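Local atomic coordinates of S-adenosylmethionine dependent methyltransferase (Mesorhizobium loti, PDB entry 3BKW), a protein that probably transfers a methyl group from S-adenosylmethionine to an acceptor substrate. Residues 39-50 and 103-114. Sequence-based numbering, arbitrary orientation.
Sequences LPEVGGLRIVDL and LPQDSFDLAYSS. With EDO (1,2-ethanediol), chain I; EDO (1,2-ethanediol), chain F.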
# COMPACT_ATOMS: atom_id res chain seq x y z
N LEU A 39 -16.98 -2.30 -2.98
CA LEU A 39 -17.58 -3.14 -4.01
C LEU A 39 -18.23 -2.30 -5.09
O LEU A 39 -18.66 -1.18 -4.82
CB LEU A 39 -18.69 -4.01 -3.42
CG LEU A 39 -18.31 -5.02 -2.34
CD1 LEU A 39 -19.62 -5.61 -1.76
CD2 LEU A 39 -17.38 -6.10 -2.93
N PRO A 40 -18.31 -2.84 -6.31
CA PRO A 40 -19.10 -2.16 -7.32
C PRO A 40 -20.59 -2.41 -6.98
O PRO A 40 -20.88 -3.21 -6.09
CB PRO A 40 -18.73 -2.93 -8.59
CG PRO A 40 -18.48 -4.31 -8.09
CD PRO A 40 -17.75 -4.10 -6.83
N GLU A 41 -21.50 -1.72 -7.66
CA GLU A 41 -22.92 -2.05 -7.52
C GLU A 41 -23.08 -3.53 -7.95
O GLU A 41 -22.70 -3.90 -9.05
CB GLU A 41 -23.77 -1.12 -8.38
CG GLU A 41 -25.24 -1.52 -8.49
CD GLU A 41 -25.94 -1.63 -7.16
OE1 GLU A 41 -25.89 -0.64 -6.38
OE2 GLU A 41 -26.55 -2.69 -6.90
N VAL A 42 -23.64 -4.36 -7.06
CA VAL A 42 -23.74 -5.81 -7.31
C VAL A 42 -24.97 -6.23 -8.12
O VAL A 42 -25.04 -7.38 -8.55
CB VAL A 42 -23.63 -6.66 -6.00
CG1 VAL A 42 -22.28 -6.40 -5.28
CG2 VAL A 42 -24.83 -6.44 -5.07
N GLY A 43 -25.91 -5.31 -8.33
CA GLY A 43 -27.12 -5.60 -9.07
C GLY A 43 -26.83 -6.08 -10.48
O GLY A 43 -26.12 -5.41 -11.23
N GLY A 44 -27.33 -7.28 -10.79
CA GLY A 44 -27.19 -7.90 -12.09
C GLY A 44 -25.85 -8.55 -12.36
O GLY A 44 -25.66 -9.11 -13.46
N LEU A 45 -24.94 -8.56 -11.38
CA LEU A 45 -23.60 -9.10 -11.61
C LEU A 45 -23.49 -10.59 -11.38
O LEU A 45 -24.26 -11.17 -10.62
CB LEU A 45 -22.54 -8.41 -10.72
CG LEU A 45 -22.33 -6.90 -10.82
CD1 LEU A 45 -21.05 -6.53 -10.05
CD2 LEU A 45 -22.26 -6.42 -12.28
N ARG A 46 -22.51 -11.18 -12.06
CA ARG A 46 -22.10 -12.56 -11.88
C ARG A 46 -20.93 -12.44 -10.91
O ARG A 46 -19.97 -11.71 -11.18
CB ARG A 46 -21.64 -13.15 -13.19
CG ARG A 46 -22.74 -13.15 -14.27
CD ARG A 46 -22.13 -13.48 -15.60
NE ARG A 46 -21.21 -12.41 -16.01
CZ ARG A 46 -20.28 -12.52 -16.95
NH1 ARG A 46 -20.13 -13.62 -17.68
NH2 ARG A 46 -19.50 -11.48 -17.19
N ILE A 47 -21.03 -13.13 -9.77
CA ILE A 47 -20.07 -13.00 -8.68
C ILE A 47 -19.52 -14.34 -8.22
O ILE A 47 -20.26 -15.32 -8.15
CB ILE A 47 -20.76 -12.31 -7.46
CG1 ILE A 47 -21.41 -10.98 -7.87
CG2 ILE A 47 -19.75 -12.10 -6.30
CD1 ILE A 47 -22.18 -10.26 -6.75
N VAL A 48 -18.22 -14.37 -7.91
CA VAL A 48 -17.60 -15.54 -7.29
C VAL A 48 -17.07 -15.11 -5.92
O VAL A 48 -16.42 -14.07 -5.81
CB VAL A 48 -16.52 -16.22 -8.17
CG1 VAL A 48 -15.38 -15.27 -8.55
CG2 VAL A 48 -16.00 -17.49 -7.49
N ASP A 49 -17.35 -15.93 -4.89
CA ASP A 49 -16.92 -15.71 -3.53
C ASP A 49 -15.89 -16.77 -3.21
O ASP A 49 -16.22 -17.94 -3.13
CB ASP A 49 -18.12 -15.80 -2.58
CG ASP A 49 -17.76 -15.52 -1.14
OD1 ASP A 49 -16.57 -15.40 -0.82
OD2 ASP A 49 -18.69 -15.37 -0.33
N LEU A 50 -14.62 -16.35 -3.07
CA LEU A 50 -13.51 -17.26 -2.82
C LEU A 50 -13.30 -17.42 -1.32
O LEU A 50 -12.83 -16.49 -0.66
CB LEU A 50 -12.23 -16.75 -3.51
CG LEU A 50 -12.27 -16.44 -5.00
CD1 LEU A 50 -10.99 -15.78 -5.49
CD2 LEU A 50 -12.56 -17.68 -5.79
N LEU A 103 -11.07 -21.56 -12.66
CA LEU A 103 -12.29 -20.80 -12.89
C LEU A 103 -12.50 -20.68 -14.39
O LEU A 103 -11.52 -20.54 -15.13
CB LEU A 103 -12.22 -19.40 -12.26
CG LEU A 103 -12.28 -19.24 -10.73
CD1 LEU A 103 -12.11 -17.76 -10.34
CD2 LEU A 103 -13.59 -19.79 -10.17
N PRO A 104 -13.78 -20.74 -14.84
CA PRO A 104 -14.05 -20.56 -16.25
C PRO A 104 -13.74 -19.12 -16.68
O PRO A 104 -13.97 -18.18 -15.91
CB PRO A 104 -15.55 -20.86 -16.37
CG PRO A 104 -16.08 -20.59 -15.06
CD PRO A 104 -15.03 -20.98 -14.09
N GLN A 105 -13.21 -18.97 -17.88
CA GLN A 105 -12.78 -17.68 -18.41
C GLN A 105 -13.96 -16.76 -18.69
O GLN A 105 -15.03 -17.25 -19.07
CB GLN A 105 -12.01 -17.92 -19.72
CG GLN A 105 -11.32 -16.70 -20.30
CD GLN A 105 -10.66 -16.98 -21.66
OE1 GLN A 105 -10.62 -18.11 -22.14
NE2 GLN A 105 -10.14 -15.92 -22.28
N ASP A 106 -13.77 -15.45 -18.45
CA ASP A 106 -14.75 -14.42 -18.83
C ASP A 106 -16.17 -14.72 -18.30
O ASP A 106 -17.17 -14.53 -19.01
CB ASP A 106 -14.70 -14.32 -20.38
CG ASP A 106 -15.47 -13.15 -20.96
OD1 ASP A 106 -15.62 -12.13 -20.30
OD2 ASP A 106 -15.91 -13.27 -22.12
N SER A 107 -16.24 -15.22 -17.07
CA SER A 107 -17.49 -15.69 -16.45
C SER A 107 -18.03 -14.91 -15.25
O SER A 107 -19.15 -15.21 -14.78
CB SER A 107 -17.31 -17.15 -16.07
OG SER A 107 -17.21 -17.93 -17.25
N PHE A 108 -17.25 -13.94 -14.76
CA PHE A 108 -17.66 -13.15 -13.59
C PHE A 108 -17.38 -11.68 -13.77
O PHE A 108 -16.45 -11.29 -14.46
CB PHE A 108 -16.97 -13.68 -12.33
CG PHE A 108 -17.30 -15.09 -12.05
CD1 PHE A 108 -18.49 -15.42 -11.40
CD2 PHE A 108 -16.47 -16.12 -12.50
CE1 PHE A 108 -18.82 -16.75 -11.18
CE2 PHE A 108 -16.79 -17.44 -12.26
CZ PHE A 108 -17.98 -17.76 -11.60
N ASP A 109 -18.22 -10.86 -13.15
CA ASP A 109 -18.05 -9.41 -13.14
C ASP A 109 -17.34 -8.96 -11.87
O ASP A 109 -16.76 -7.88 -11.83
CB ASP A 109 -19.42 -8.74 -13.20
CG ASP A 109 -20.19 -9.14 -14.41
OD1 ASP A 109 -19.71 -8.84 -15.52
OD2 ASP A 109 -21.25 -9.78 -14.25
N LEU A 110 -17.44 -9.77 -10.80
CA LEU A 110 -16.85 -9.47 -9.51
C LEU A 110 -16.34 -10.73 -8.84
O LEU A 110 -17.05 -11.72 -8.81
CB LEU A 110 -17.91 -8.83 -8.58
CG LEU A 110 -17.58 -8.57 -7.10
CD1 LEU A 110 -16.39 -7.62 -6.97
CD2 LEU A 110 -18.80 -8.08 -6.34
N ALA A 111 -15.12 -10.67 -8.33
CA ALA A 111 -14.56 -11.70 -7.47
C ALA A 111 -14.41 -11.07 -6.08
O ALA A 111 -13.89 -9.95 -5.95
CB ALA A 111 -13.24 -12.22 -8.00
N TYR A 112 -14.93 -11.74 -5.07
CA TYR A 112 -14.87 -11.32 -3.68
C TYR A 112 -14.20 -12.37 -2.83
O TYR A 112 -14.39 -13.55 -3.06
CB TYR A 112 -16.28 -11.09 -3.16
CG TYR A 112 -16.41 -10.77 -1.68
CD1 TYR A 112 -16.33 -9.44 -1.23
CD2 TYR A 112 -16.60 -11.78 -0.72
CE1 TYR A 112 -16.46 -9.13 0.14
CE2 TYR A 112 -16.73 -11.48 0.65
CZ TYR A 112 -16.67 -10.16 1.07
OH TYR A 112 -16.83 -9.90 2.43
N SER A 113 -13.44 -11.94 -1.82
CA SER A 113 -12.86 -12.87 -0.87
C SER A 113 -12.60 -12.22 0.48
O SER A 113 -11.89 -11.23 0.56
CB SER A 113 -11.56 -13.43 -1.41
OG SER A 113 -11.05 -14.43 -0.52
N SER A 114 -13.19 -12.79 1.53
CA SER A 114 -12.98 -12.32 2.89
C SER A 114 -12.05 -13.25 3.66
O SER A 114 -12.38 -14.41 3.93
CB SER A 114 -14.31 -12.22 3.63
OG SER A 114 -14.10 -11.96 5.01
C1 EDO I . -24.60 -2.25 -2.62
O1 EDO I . -26.00 -2.52 -2.51
C2 EDO I . -24.07 -2.96 -3.87
O2 EDO I . -22.63 -3.02 -3.90
C1 EDO F . -17.45 -6.34 -15.65
O1 EDO F . -18.20 -7.07 -16.61
C2 EDO F . -18.12 -5.00 -15.40
O2 EDO F . -19.31 -5.18 -14.59
O HOH W 1 -23.72 -9.51 -15.67
O HOH W 2 -15.24 -14.84 1.33
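Val-48 and Phe-108 show how the first and fourth strands of a Rossmann-like methyltransferase sheet, adjacent and parallel, pack against each other on the side that helix 123-133 also covers: CB of Val-48 sits over the centre of the Phe-108 ring, 3.8 Å from its centroid, while its CG1 meets CB of Ala-111. On the other face Leu-110, its CG anti to the backbone N (chi1 172°), thereby carries CD1 to Pro-40 CD and CD2 to Val-42 CG1 and Ile-47 CD1; CD2 of Leu-39 reaches CD1 of Tyr-112 at 3.9 Å. Between these layers runs the parallel ladder, including a straight bond from Tyr-112 N to Val-48 O (2.9 Å).

The N-terminal end of the strand pair is more open to solvent. There Arg-46 grips Asp-109 side-on, NE to OD2 at 3.2 Å and NH2 to OD1 at 3.1 Å, both from above a carboxylate plane turned 52° from the guanidinium. OD2 also takes Arg-46 N (2.9 Å) and a water; OD1 takes an ethanediol probably from the crystallisation liquor. Ser-135 is a further partner of NH2. With an alanine at Arg-46, the Asp-109 carboxylate would probably lose its countercharge and be less firmly fixed, the backbone N-H still on OD2. The Arg-46 donors and the water are likely to stabilise Asp-109 as an anion, so charge pairing and backbone bonds hold the strands' N-terminal ends together where solvent reaches them.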